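Local atomic coordinates of periplasmic binding protein/LacI transcriptional regulator (Brachyspira murdochii, PDB entry 4KQC), a protein that probably binds a sugar outside the cytoplasm, serving as the two-lobed solute-binding component of an ABC transporter. Residues P88-D93 with A104-S110; Y6-K12 with P63-A69; F220-S226 with G263-G267; Q256-R261 with Y303-D309. All blocks are in the same frame, centred on the assembly; numbering follows the deposited sequence. Where two conformers were deposited one is given.

Contact 1: P88-D93 with A104-S110; sequences PLIGFD and AVLATAS
Gly91 and Thr108 lie side by side at the centre of a parallel strand pair, their CA atoms just 4.2 Å apart. Four backbone bonds, each 2.9 Å long, hold the pair: Leu106 N to Leu89 O, Gly91 N to Ala107 O, Ala109 N to Gly91 O and Asp93 N to Ala109 O. Ala107 N is buried and finds no partner. CA-H...O contacts supplement these bonds, notably Thr108 CA to Gly91 O at 3.0 Å.

Among apolar contacts, Leu89 CD2 packs on Val105 CG2 at 3.8 Å, and Leu106 CD1 reaches Pro88 CB at 3.9 Å. The bare glycine matters for Thr108, whose OG1 lies 3.7 Å from Gly91 CA, on the side where a CB would collide with it. Val105 CG1 lies 3.8 Å from Gly91 N. The Phe92 CG sits between backbone N and carbonyl carbon (chi1 75°), which carries the ring away from strand 105-110.

In this Rossmann-like sheet, strand 89-92 has 66-68 as its other neighbour, and strand 105-110 continues to 296-297. Helix 273-288 covers Ile90 and Phe92, while helix 18-33 touches Phe92 and Asp93.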
loop_
_atom_site.group_PDB
_atom_site.type_symbol
_atom_site.label_atom_id
_atom_site.label_comp_id
_atom_site.label_asym_id
_atom_site.label_seq_id
_atom_site.Cartn_x
_atom_site.Cartn_y
_atom_site.Cartn_z
ATOM N N PRO A 88 -18.526 -8.703 -16.879
ATOM C CA PRO A 88 -18.437 -8.005 -15.619
ATOM C C PRO A 88 -16.995 -7.853 -15.160
ATOM O O PRO A 88 -16.226 -8.809 -15.182
ATOM C CB PRO A 88 -19.199 -8.903 -14.666
ATOM C CG PRO A 88 -20.125 -9.693 -15.522
ATOM C CD PRO A 88 -19.483 -9.820 -16.842
ATOM N N LEU A 89 -16.661 -6.632 -14.759
ATOM C CA LEU A 89 -15.303 -6.248 -14.385
ATOM C C LEU A 89 -15.276 -5.770 -12.924
ATOM O O LEU A 89 -15.990 -4.846 -12.580
ATOM C CB LEU A 89 -14.766 -5.157 -15.342
ATOM C CG LEU A 89 -13.372 -4.668 -15.078
ATOM C CD1 LEU A 89 -12.285 -5.769 -15.172
ATOM C CD2 LEU A 89 -13.078 -3.488 -15.997
ATOM N N ILE A 90 -14.384 -6.374 -12.159
ATOM C CA ILE A 90 -14.166 -6.060 -10.738
ATOM C C ILE A 90 -12.744 -5.605 -10.613
ATOM O O ILE A 90 -11.828 -6.275 -11.137
ATOM C CB ILE A 90 -14.376 -7.331 -9.888
ATOM C CG1 ILE A 90 -15.806 -7.881 -10.016
ATOM C CG2 ILE A 90 -13.981 -7.173 -8.416
ATOM C CD1 ILE A 90 -16.881 -6.873 -9.742
ATOM N N GLY A 91 -12.496 -4.511 -9.907
ATOM C CA GLY A 91 -11.114 -4.203 -9.510
ATOM C C GLY A 91 -10.761 -4.875 -8.173
ATOM O O GLY A 91 -11.641 -5.110 -7.285
ATOM N N PHE A 92 -9.482 -5.104 -7.956
ATOM C CA PHE A 92 -9.021 -5.496 -6.659
ATOM C C PHE A 92 -7.656 -4.958 -6.339
ATOM O O PHE A 92 -6.909 -4.599 -7.224
ATOM C CB PHE A 92 -9.193 -6.999 -6.409
ATOM C CG PHE A 92 -8.211 -7.880 -7.108
ATOM C CD1 PHE A 92 -8.248 -7.982 -8.456
ATOM C CD2 PHE A 92 -7.286 -8.635 -6.412
ATOM C CE1 PHE A 92 -7.396 -8.816 -9.128
ATOM C CE2 PHE A 92 -6.416 -9.480 -7.065
ATOM C CZ PHE A 92 -6.460 -9.569 -8.453
ATOM N N ASP A 93 -7.326 -4.876 -5.043
ATOM C CA ASP A 93 -6.091 -4.155 -4.650
ATOM C C ASP A 93 -6.173 -2.712 -5.254
ATOM O O ASP A 93 -7.257 -2.107 -5.220
ATOM C CB ASP A 93 -4.841 -4.950 -5.102
ATOM C CG ASP A 93 -3.582 -4.455 -4.478
ATOM O OD1 ASP A 93 -3.410 -4.708 -3.245
ATOM O OD2 ASP A 93 -2.804 -3.794 -5.166
ATOM N N ALA A 104 -16.875 1.013 -16.563
ATOM C CA ALA A 104 -16.988 -0.453 -16.686
ATOM C C ALA A 104 -16.717 -1.218 -15.374
ATOM O O ALA A 104 -16.972 -2.440 -15.305
ATOM C CB ALA A 104 -16.083 -0.938 -17.782
ATOM N N VAL A 105 -16.176 -0.534 -14.370
ATOM C CA VAL A 105 -15.780 -1.228 -13.172
ATOM C C VAL A 105 -16.989 -1.246 -12.202
ATOM O O VAL A 105 -17.374 -0.221 -11.693
ATOM C CB VAL A 105 -14.527 -0.604 -12.516
ATOM C CG1 VAL A 105 -14.220 -1.339 -11.202
ATOM C CG2 VAL A 105 -13.374 -0.607 -13.501
ATOM N N LEU A 106 -17.512 -2.434 -11.935
ATOM C CA LEU A 106 -18.688 -2.556 -11.110
ATOM C C LEU A 106 -18.483 -2.325 -9.614
ATOM O O LEU A 106 -19.392 -1.811 -8.924
ATOM C CB LEU A 106 -19.331 -3.922 -11.340
ATOM C CG LEU A 106 -19.951 -4.211 -12.701
ATOM C CD1 LEU A 106 -20.269 -5.693 -12.829
ATOM C CD2 LEU A 106 -21.235 -3.436 -12.848
ATOM N N ALA A 107 -17.337 -2.772 -9.130
ATOM C CA ALA A 107 -16.967 -2.770 -7.739
ATOM C C ALA A 107 -15.503 -3.142 -7.646
ATOM O O ALA A 107 -14.940 -3.730 -8.595
ATOM C CB ALA A 107 -17.819 -3.734 -6.963
ATOM N N THR A 108 -14.904 -2.790 -6.504
ATOM C CA THR A 108 -13.494 -3.069 -6.211
ATOM C C THR A 108 -13.406 -3.575 -4.780
ATOM O O THR A 108 -14.134 -3.095 -3.878
ATOM C CB THR A 108 -12.672 -1.791 -6.382
ATOM O OG1 THR A 108 -12.743 -1.380 -7.761
ATOM C CG2 THR A 108 -11.267 -1.934 -6.004
ATOM N N ALA A 109 -12.554 -4.566 -4.576
ATOM C CA ALA A 109 -12.168 -4.989 -3.214
ATOM C C ALA A 109 -10.733 -4.524 -2.903
ATOM O O ALA A 109 -9.799 -4.954 -3.563
ATOM C CB ALA A 109 -12.263 -6.472 -3.092
ATOM N N SER A 110 -10.557 -3.697 -1.876
ATOM C CA SER A 110 -9.254 -3.138 -1.591
ATOM C C SER A 110 -9.143 -2.571 -0.232
ATOM O O SER A 110 -10.156 -2.319 0.406
ATOM C CB SER A 110 -8.962 -1.973 -2.537
ATOM O OG SER A 110 -9.829 -0.898 -2.362
HETATM O O HOH W 1 -18.481 -4.388 -15.946
HETATM O O HOH W 2 -8.570 0.363 -5.099
#

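Contact 2: Y6-K12 with P63-A69; sequences YIAVVSK and PDAIAFA
Strands 6-10 and 66-68 run parallel, their axes 4.8 Å apart at closest and 12° from alignment, with Ala8, Val9 and Val10 opposite Ile66, Ala67 and Phe68. They are neighbours in the Rossmann-like parallel sheet of the N-terminal lobe; the chain reaches 66-68 from strand 36-40, on the far side of 6-10, by a beta-alpha-beta crossover through helix 48-60. The ladder is regular: Ala67 N bonds to Ala8 O at 2.8 Å, and Val10 N to Ala67 O at 2.9 Å.

On the face covered by helix 48-60, Val10 CG1, placed by chi1 177° beside its own carbonyl carbon, touches Phe68 CD1 at 3.8 Å, and Val10 O lies near the plane of that ring at its edge. Ala8 CB meets Ile66 CG1 on the same face. Toward the start of both segments, Pro63 CB abuts the edge of the Tyr6 ring, 3.7 Å from CD2; the Tyr6 hydroxyl bonds to Glu58. Val9 and Ala67 face the other way, toward Phe92.

Asp64 closes the end of the ladder twice: its N bonds to Tyr6 O at 2.9 Å, and its OD2 accepts Tyr6 N at 2.8 Å from the anti side, 34° out of the carboxylate plane.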
loop_
_atom_site.group_PDB
_atom_site.type_symbol
_atom_site.label_atom_id
_atom_site.label_comp_id
_atom_site.label_asym_id
_atom_site.label_seq_id
_atom_site.Cartn_x
_atom_site.Cartn_y
_atom_site.Cartn_z
ATOM N N TYR A 6 -16.118 -20.006 -15.070
ATOM C CA TYR A 6 -14.733 -19.600 -15.206
ATOM C C TYR A 6 -14.594 -18.091 -15.067
ATOM O O TYR A 6 -15.274 -17.345 -15.725
ATOM C CB TYR A 6 -14.146 -20.005 -16.578
ATOM C CG TYR A 6 -12.698 -19.551 -16.800
ATOM C CD1 TYR A 6 -11.601 -20.268 -16.296
ATOM C CD2 TYR A 6 -12.418 -18.412 -17.574
ATOM C CE1 TYR A 6 -10.300 -19.823 -16.528
ATOM C CE2 TYR A 6 -11.121 -17.965 -17.807
ATOM C CZ TYR A 6 -10.080 -18.696 -17.300
ATOM O OH TYR A 6 -8.804 -18.255 -17.540
ATOM N N ILE A 7 -13.698 -17.693 -14.167
ATOM C CA ILE A 7 -13.422 -16.270 -13.927
ATOM C C ILE A 7 -11.927 -15.993 -14.027
ATOM O O ILE A 7 -11.078 -16.735 -13.489
ATOM C CB ILE A 7 -13.939 -15.852 -12.520
ATOM C CG1 ILE A 7 -15.471 -15.800 -12.518
ATOM C CG2 ILE A 7 -13.361 -14.479 -12.118
ATOM C CD1 ILE A 7 -16.108 -15.590 -11.139
ATOM N N ALA A 8 -11.574 -14.962 -14.769
ATOM C CA ALA A 8 -10.189 -14.565 -14.966
ATOM C C ALA A 8 -9.778 -13.600 -13.892
ATOM O O ALA A 8 -10.482 -12.603 -13.636
ATOM C CB ALA A 8 -10.046 -13.872 -16.304
ATOM N N VAL A 9 -8.664 -13.909 -13.244
ATOM C CA VAL A 9 -8.063 -13.018 -12.279
ATOM C C VAL A 9 -6.677 -12.581 -12.760
ATOM O O VAL A 9 -5.779 -13.426 -12.890
ATOM C CB VAL A 9 -7.934 -13.642 -10.891
ATOM C CG1 VAL A 9 -7.338 -12.633 -9.933
ATOM C CG2 VAL A 9 -9.316 -14.101 -10.417
ATOM N N VAL A 10 -6.521 -11.293 -13.101
ATOM C CA VAL A 10 -5.263 -10.760 -13.590
ATOM C C VAL A 10 -4.654 -9.937 -12.482
ATOM O O VAL A 10 -5.199 -8.906 -12.107
ATOM C CB VAL A 10 -5.491 -9.974 -14.887
ATOM C CG1 VAL A 10 -4.183 -9.358 -15.341
ATOM C CG2 VAL A 10 -6.127 -10.866 -15.948
ATOM N N SER A 11 -3.555 -10.441 -11.928
ATOM C CA SER A 11 -2.965 -9.952 -10.721
ATOM C C SER A 11 -1.715 -9.134 -11.043
ATOM O O SER A 11 -1.302 -9.062 -12.246
ATOM C CB SER A 11 -2.505 -11.163 -9.868
ATOM O OG SER A 11 -1.363 -11.777 -10.476
ATOM N N LYS A 12 -1.027 -8.630 -10.041
ATOM C CA LYS A 12 0.290 -7.956 -10.301
ATOM C C LYS A 12 1.492 -8.901 -10.345
ATOM O O LYS A 12 2.643 -8.465 -10.477
ATOM C CB LYS A 12 0.528 -6.864 -9.271
ATOM C CG LYS A 12 -0.537 -5.759 -9.226
ATOM C CD LYS A 12 -0.070 -4.566 -8.425
ATOM C CE LYS A 12 -1.211 -3.587 -8.184
ATOM N NZ LYS A 12 -0.699 -2.359 -7.549
ATOM N N PRO A 63 -14.556 -15.120 -20.475
ATOM C CA PRO A 63 -14.828 -15.538 -19.096
ATOM C C PRO A 63 -16.135 -14.962 -18.588
ATOM O O PRO A 63 -16.676 -13.997 -19.113
ATOM C CB PRO A 63 -13.646 -14.992 -18.320
ATOM C CG PRO A 63 -13.252 -13.786 -19.084
ATOM C CD PRO A 63 -13.532 -14.086 -20.534
ATOM N N ASP A 64 -16.649 -15.561 -17.535
ATOM C CA ASP A 64 -17.844 -15.098 -16.908
ATOM C C ASP A 64 -17.743 -13.726 -16.165
ATOM O O ASP A 64 -18.748 -13.008 -15.997
ATOM C CB ASP A 64 -18.288 -16.174 -15.932
ATOM C CG ASP A 64 -18.539 -17.532 -16.637
ATOM O OD1 ASP A 64 -19.130 -17.512 -17.706
ATOM O OD2 ASP A 64 -18.301 -18.532 -16.022
ATOM N N ALA A 65 -16.527 -13.399 -15.764
ATOM C CA ALA A 65 -16.177 -12.161 -15.190
ATOM C C ALA A 65 -14.680 -12.043 -15.113
ATOM O O ALA A 65 -13.964 -13.030 -15.277
ATOM C CB ALA A 65 -16.784 -12.054 -13.792
ATOM N N ILE A 66 -14.168 -10.824 -14.888
ATOM C CA ILE A 66 -12.745 -10.555 -14.759
ATOM C C ILE A 66 -12.546 -9.754 -13.495
ATOM O O ILE A 66 -13.259 -8.765 -13.291
ATOM C CB ILE A 66 -12.224 -9.720 -15.934
ATOM C CG1 ILE A 66 -12.332 -10.562 -17.228
ATOM C CG2 ILE A 66 -10.767 -9.257 -15.777
ATOM C CD1 ILE A 66 -12.140 -9.744 -18.501
ATOM N N ALA A 67 -11.556 -10.153 -12.708
ATOM C CA ALA A 67 -11.034 -9.322 -11.605
ATOM C C ALA A 67 -9.651 -8.887 -11.992
ATOM O O ALA A 67 -8.820 -9.723 -12.463
ATOM C CB ALA A 67 -11.019 -10.089 -10.293
ATOM N N PHE A 68 -9.337 -7.617 -11.774
ATOM C CA PHE A 68 -8.131 -6.999 -12.298
ATOM C C PHE A 68 -7.450 -6.042 -11.318
ATOM O O PHE A 68 -8.150 -5.175 -10.723
ATOM C CB PHE A 68 -8.492 -6.251 -13.602
ATOM C CG PHE A 68 -7.262 -5.580 -14.334
ATOM C CD1 PHE A 68 -6.007 -6.194 -14.387
ATOM C CD2 PHE A 68 -7.400 -4.344 -14.999
ATOM C CE1 PHE A 68 -4.940 -5.648 -15.073
ATOM C CE2 PHE A 68 -6.319 -3.792 -15.711
ATOM C CZ PHE A 68 -5.076 -4.417 -15.729
ATOM N N ALA A 69 -6.133 -6.214 -11.140
ATOM C CA ALA A 69 -5.288 -5.260 -10.366
ATOM C C ALA A 69 -4.212 -4.801 -11.306
ATOM O O ALA A 69 -3.295 -5.581 -11.553
ATOM C CB ALA A 69 -4.643 -5.957 -9.187
#

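Contact 3: F220-S226 with G263-G267; sequences FLVVYKS and GIIQG
Ile264 directly follows the Schellman motif with which Gly263, at positive phi, ends helix 254-261, and it packs against helix 214-223 and the loop after it. The contact thus joins two helix ends in the C-terminal lobe, on the way into strand 267-270.

The two branches of Ile264 do different work. CG2, which chi1 of -58° sets opposite the backbone N, points at the helix and lies 3.7 Å from Phe220 CE2, at the ring edge and near its plane. The same methyl touches Leu221 CD2 at 4.1 Å. The longer branch runs along the backbone of the loop instead: CG1 is 3.7 Å from Ser226 C, and CD1 is 3.7 Å from Lys225 O. Ile265 adds CG1, 4.3 Å from Phe220 CE2 at an oblique angle to the ring.

Strand 208-211 and helix 191-199 also meet the Phe220 ring, while Leu221 extends to Ala259 and Pro255 of helix 254-261. Within its own turn, Phe220 O accepts both Val223 N and Tyr224 N, so two bonds grip this carbonyl. No hydrogen bond crosses between 220-226 and 263-267: the contact rests on buried hydrocarbon, chiefly that of Ile264.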
loop_
_atom_site.group_PDB
_atom_site.type_symbol
_atom_site.label_atom_id
_atom_site.label_comp_id
_atom_site.label_asym_id
_atom_site.label_seq_id
_atom_site.Cartn_x
_atom_site.Cartn_y
_atom_site.Cartn_z
ATOM N N PHE A 220 14.890 3.550 2.529
ATOM C CA PHE A 220 15.267 4.114 3.814
ATOM C C PHE A 220 16.350 3.275 4.528
ATOM O O PHE A 220 17.284 3.862 5.139
ATOM C CB PHE A 220 14.005 4.245 4.672
ATOM C CG PHE A 220 14.265 4.477 6.124
ATOM C CD1 PHE A 220 14.566 5.746 6.611
ATOM C CD2 PHE A 220 14.255 3.405 7.007
ATOM C CE1 PHE A 220 14.801 5.934 7.968
ATOM C CE2 PHE A 220 14.525 3.614 8.366
ATOM C CZ PHE A 220 14.791 4.877 8.808
ATOM N N LEU A 221 16.243 1.950 4.384
ATOM C CA LEU A 221 17.143 1.024 5.034
ATOM C C LEU A 221 18.508 0.904 4.376
ATOM O O LEU A 221 19.401 0.288 4.940
ATOM C CB LEU A 221 16.446 -0.333 5.187
ATOM C CG LEU A 221 15.270 -0.373 6.171
ATOM C CD1 LEU A 221 14.371 -1.610 6.010
ATOM C CD2 LEU A 221 15.714 -0.220 7.597
ATOM N N VAL A 222 18.670 1.488 3.190
ATOM C CA VAL A 222 20.006 1.712 2.599
ATOM C C VAL A 222 20.785 2.682 3.452
ATOM O O VAL A 222 22.022 2.534 3.591
ATOM C CB VAL A 222 19.863 2.256 1.191
ATOM C CG1 VAL A 222 21.213 2.804 0.691
ATOM C CG2 VAL A 222 19.214 1.230 0.275
ATOM N N VAL A 223 20.082 3.662 4.046
ATOM C CA VAL A 223 20.738 4.795 4.725
ATOM C C VAL A 223 20.784 4.629 6.255
ATOM O O VAL A 223 21.801 4.981 6.915
ATOM C CB VAL A 223 19.975 6.098 4.399
ATOM C CG1 VAL A 223 20.580 7.311 5.049
ATOM C CG2 VAL A 223 20.000 6.315 2.903
ATOM N N TYR A 224 19.684 4.143 6.791
ATOM C CA TYR A 224 19.558 3.927 8.268
ATOM C C TYR A 224 19.573 2.435 8.582
ATOM O O TYR A 224 18.756 1.668 8.038
ATOM C CB TYR A 224 18.292 4.561 8.787
ATOM C CG TYR A 224 18.436 6.047 8.936
ATOM C CD1 TYR A 224 19.082 6.601 10.051
ATOM C CD2 TYR A 224 17.947 6.930 7.974
ATOM C CE1 TYR A 224 19.206 7.946 10.178
ATOM C CE2 TYR A 224 18.090 8.266 8.117
ATOM C CZ TYR A 224 18.715 8.780 9.224
ATOM O OH TYR A 224 18.871 10.119 9.330
ATOM N N LYS A 225 20.495 2.011 9.419
ATOM C CA LYS A 225 20.797 0.621 9.543
ATOM C C LYS A 225 20.889 0.152 10.967
ATOM O O LYS A 225 21.083 -1.031 11.193
ATOM C CB LYS A 225 22.130 0.313 8.806
ATOM C CG LYS A 225 22.027 0.565 7.291
ATOM C CD LYS A 225 23.152 -0.072 6.505
ATOM C CE LYS A 225 24.274 0.881 6.198
ATOM N NZ LYS A 225 25.178 0.259 5.163
ATOM N N SER A 226 20.692 1.048 11.927
ATOM C CA SER A 226 20.815 0.665 13.332
ATOM C C SER A 226 19.866 1.490 14.184
ATOM O O SER A 226 19.502 2.605 13.784
ATOM C CB SER A 226 22.249 0.901 13.788
ATOM O OG SER A 226 22.379 0.664 15.214
ATOM N N GLY A 263 14.010 -2.368 15.945
ATOM C CA GLY A 263 13.750 -1.066 16.501
ATOM C C GLY A 263 14.055 0.163 15.656
ATOM O O GLY A 263 14.009 1.292 16.147
ATOM N N ILE A 264 14.408 -0.054 14.370
ATOM C CA ILE A 264 14.656 1.015 13.430
ATOM C C ILE A 264 13.331 1.667 12.948
ATOM O O ILE A 264 13.247 2.856 12.818
ATOM C CB ILE A 264 15.496 0.498 12.226
ATOM C CG1 ILE A 264 16.832 -0.100 12.724
ATOM C CG2 ILE A 264 15.735 1.630 11.230
ATOM C CD1 ILE A 264 17.472 -1.028 11.743
ATOM N N ILE A 265 12.311 0.836 12.760
ATOM C CA ILE A 265 10.996 1.298 12.338
ATOM C C ILE A 265 10.067 0.974 13.495
ATOM O O ILE A 265 10.077 -0.165 13.993
ATOM C CB ILE A 265 10.559 0.600 11.000
ATOM C CG1 ILE A 265 11.480 1.022 9.877
ATOM C CG2 ILE A 265 9.101 0.875 10.700
ATOM C CD1 ILE A 265 11.206 0.327 8.549
ATOM N N GLN A 266 9.293 1.960 13.956
ATOM C CA GLN A 266 8.472 1.789 15.153
ATOM C C GLN A 266 7.275 0.902 14.887
ATOM O O GLN A 266 6.820 0.197 15.779
ATOM C CB GLN A 266 8.036 3.135 15.747
ATOM C CG GLN A 266 9.185 4.004 16.233
ATOM C CD GLN A 266 10.253 3.177 16.969
ATOM O OE1 GLN A 266 11.390 2.953 16.477
ATOM N NE2 GLN A 266 9.859 2.644 18.126
ATOM N N GLY A 267 6.760 0.908 13.665
ATOM C CA GLY A 267 5.557 0.137 13.365
ATOM C C GLY A 267 5.147 0.491 11.954
ATOM O O GLY A 267 5.652 1.503 11.395
#

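Contact 4: Q256-R261 with Y303-D309; sequences QLDAIR and YDKTNID
The guanidinium of Arg261 has Ile308 CD1 over one face, 4.0 Å above the plane and offset toward the rim, and the carboxylate of Asp309 at its edge. The two charged planes are 20° apart, as suits a side-by-side salt bridge. The other flat group, the Tyr303 ring, is approached obliquely: Ile260 CD1 comes tightly to 3.4 Å from CE2, and Leu257 CD2 to 3.7 Å from the same atom.

In the C-terminal lobe of this periplasmic binding protein fold, the contact packs helix 254-261 against the loop that leaves strand 301-303, the antiparallel edge strand of the mixed sheet. With CG between the backbone N and carbonyl carbon (chi1 78°), the Tyr303 ring is turned toward the helix, and its hydroxyl goes on to bond Asp251 O. Gln256 passes its CG near that hydroxyl, and its amide is held by Ser268, Ser252 and Phe250.

Ile308 lies between the two groups, its CD1 3.8 Å from Leu257 CD2 while its CG2 lies by Arg261 NH1. On the exposed rim the bent Lys305 chain crosses the end of the helix, with CG 3.3 Å from Ile260 O and CE 3.0 Å from Arg261 O. The loop is braced internally by Asp304 N bonding to Asn307 OD1, with weak bonds from Thr306 N and Asn307 N back to Asp304 OD1; Asp304 OD2 accepts Trp302 NE1.

Arg261, extended from CG to NE, gives its stronger bond from NH2 to Asp309 OD1, 2.9 Å on the syn side; NH1 to Asp309 OD2 is weak at 3.3 Å.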
loop_
_atom_site.group_PDB
_atom_site.type_symbol
_atom_site.label_atom_id
_atom_site.label_comp_id
_atom_site.label_asym_id
_atom_site.label_seq_id
_atom_site.Cartn_x
_atom_site.Cartn_y
_atom_site.Cartn_z
ATOM N N GLN A 256 11.628 -4.771 5.964
ATOM C CA GLN A 256 10.779 -3.997 6.847
ATOM C C GLN A 256 10.484 -4.716 8.161
ATOM O O GLN A 256 10.421 -4.064 9.216
ATOM C CB GLN A 256 9.479 -3.574 6.120
ATOM C CG GLN A 256 8.618 -2.622 6.921
ATOM C CD GLN A 256 7.578 -1.832 6.114
ATOM O OE1 GLN A 256 7.060 -0.803 6.591
ATOM N NE2 GLN A 256 7.244 -2.298 4.889
ATOM N N LEU A 257 10.173 -6.009 8.095
ATOM C CA LEU A 257 9.858 -6.776 9.312
ATOM C C LEU A 257 11.062 -6.800 10.204
ATOM O O LEU A 257 10.989 -6.594 11.411
ATOM C CB LEU A 257 9.457 -8.206 8.936
ATOM C CG LEU A 257 8.127 -8.339 8.172
ATOM C CD1 LEU A 257 7.825 -9.765 7.747
ATOM C CD2 LEU A 257 7.049 -7.815 9.075
ATOM N N ASP A 258 12.235 -7.086 9.638
ATOM C CA ASP A 258 13.445 -7.095 10.465
ATOM C C ASP A 258 13.717 -5.710 11.081
ATOM O O ASP A 258 14.165 -5.636 12.237
ATOM C CB ASP A 258 14.634 -7.484 9.594
ATOM C CG ASP A 258 14.635 -8.952 9.240
ATOM O OD1 ASP A 258 13.859 -9.731 9.859
ATOM O OD2 ASP A 258 15.440 -9.309 8.339
ATOM N N ALA A 259 13.490 -4.635 10.302
ATOM C CA ALA A 259 13.687 -3.261 10.835
ATOM C C ALA A 259 12.760 -2.999 12.008
ATOM O O ALA A 259 13.114 -2.274 12.930
ATOM C CB ALA A 259 13.491 -2.216 9.781
ATOM N N ILE A 260 11.527 -3.481 11.921
ATOM C CA ILE A 260 10.585 -3.361 13.101
ATOM C C ILE A 260 11.109 -4.201 14.280
ATOM O O ILE A 260 11.178 -3.713 15.370
ATOM C CB ILE A 260 9.147 -3.733 12.729
ATOM C CG1 ILE A 260 8.602 -2.631 11.817
ATOM C CG2 ILE A 260 8.258 -3.895 13.991
ATOM C CD1 ILE A 260 7.373 -3.010 11.086
ATOM N N ARG A 261 11.540 -5.444 14.036
ATOM C CA ARG A 261 12.111 -6.254 15.123
ATOM C C ARG A 261 13.354 -5.630 15.782
ATOM O O ARG A 261 13.540 -5.722 17.005
ATOM C CB ARG A 261 12.416 -7.648 14.622
ATOM C CG ARG A 261 11.181 -8.459 14.262
ATOM C CD ARG A 261 11.616 -9.839 13.765
ATOM N NE ARG A 261 10.486 -10.564 13.236
ATOM C CZ ARG A 261 9.549 -11.103 14.005
ATOM N NH1 ARG A 261 9.640 -11.035 15.324
ATOM N NH2 ARG A 261 8.526 -11.757 13.447
ATOM N N TYR A 303 0.760 -2.848 13.071
ATOM C CA TYR A 303 1.622 -3.886 13.647
ATOM C C TYR A 303 2.953 -3.264 14.086
ATOM O O TYR A 303 3.436 -2.251 13.504
ATOM C CB TYR A 303 1.756 -5.076 12.762
ATOM C CG TYR A 303 2.699 -4.910 11.592
ATOM C CD1 TYR A 303 2.249 -4.316 10.430
ATOM C CD2 TYR A 303 3.988 -5.398 11.651
ATOM C CE1 TYR A 303 3.059 -4.217 9.369
ATOM C CE2 TYR A 303 4.839 -5.271 10.564
ATOM C CZ TYR A 303 4.359 -4.661 9.452
ATOM O OH TYR A 303 5.237 -4.543 8.400
ATOM N N ASP A 304 3.516 -3.873 15.130
ATOM C CA ASP A 304 4.710 -3.369 15.761
ATOM C C ASP A 304 5.347 -4.529 16.509
ATOM O O ASP A 304 4.903 -5.657 16.376
ATOM C CB ASP A 304 4.406 -2.112 16.597
ATOM C CG ASP A 304 3.490 -2.374 17.802
ATOM O OD1 ASP A 304 3.293 -3.548 18.164
ATOM O OD2 ASP A 304 2.934 -1.373 18.323
ATOM N N LYS A 305 6.348 -4.227 17.313
ATOM C CA LYS A 305 7.091 -5.290 18.005
ATOM C C LYS A 305 6.203 -6.066 18.924
ATOM O O LYS A 305 6.410 -7.267 19.109
ATOM C CB LYS A 305 8.220 -4.710 18.829
ATOM C CG LYS A 305 9.495 -4.596 18.063
ATOM C CD LYS A 305 10.695 -4.387 19.006
ATOM C CE LYS A 305 11.494 -5.669 19.248
ATOM N NZ LYS A 305 10.952 -6.619 20.253
ATOM N N THR A 306 5.197 -5.404 19.463
ATOM C CA THR A 306 4.318 -6.039 20.423
ATOM C C THR A 306 3.410 -7.103 19.827
ATOM O O THR A 306 3.074 -8.092 20.517
ATOM C CB THR A 306 3.457 -4.994 21.143
ATOM O OG1 THR A 306 4.322 -4.001 21.702
ATOM C CG2 THR A 306 2.618 -5.650 22.259
ATOM N N ASN A 307 2.971 -6.931 18.580
ATOM C CA ASN A 307 2.003 -7.888 18.031
ATOM C C ASN A 307 2.443 -8.584 16.760
ATOM O O ASN A 307 1.673 -9.344 16.162
ATOM C CB ASN A 307 0.628 -7.244 17.800
ATOM C CG ASN A 307 0.636 -6.199 16.698
ATOM O OD1 ASN A 307 1.701 -5.847 16.197
ATOM N ND2 ASN A 307 -0.551 -5.742 16.289
ATOM N N ILE A 308 3.680 -8.323 16.343
ATOM C CA ILE A 308 4.160 -8.912 15.083
ATOM C C ILE A 308 4.099 -10.468 15.025
ATOM O O ILE A 308 3.938 -11.055 13.926
ATOM C CB ILE A 308 5.598 -8.420 14.778
ATOM C CG1 ILE A 308 6.023 -8.700 13.327
ATOM C CG2 ILE A 308 6.606 -9.043 15.750
ATOM C CD1 ILE A 308 7.247 -7.915 12.890
ATOM N N ASP A 309 4.231 -11.128 16.182
ATOM C CA ASP A 309 4.141 -12.592 16.200
ATOM C C ASP A 309 2.789 -13.119 16.613
ATOM O O ASP A 309 2.599 -14.343 16.713
ATOM C CB ASP A 309 5.215 -13.170 17.112
ATOM C CG ASP A 309 6.594 -12.858 16.619
ATOM O OD1 ASP A 309 6.846 -13.134 15.427
ATOM O OD2 ASP A 309 7.431 -12.403 17.429
#

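The four contacts fall into two pairs, one in each lobe. Contacts 1 and 2 share the N-terminal sheet, with centres about 10 Å apart; strands 66-68 and 89-92 join them, with Ile90 N 2.9 Å from Ile66 O in a probable hydrogen bond. Contacts 3 and 4, centres about 12 Å apart, lie at the C-terminal lobe's helix 254-261, where Ile264 N is 2.9 Å from Ala259 O. Their segments alternate along the chain. Between lobes, the centres of contacts 1 and 3 are about 35 Å apart. A nitrate ion, probably from the crystallisation liquor, lies about 6 Å from the Arg261 side chain of contact 4.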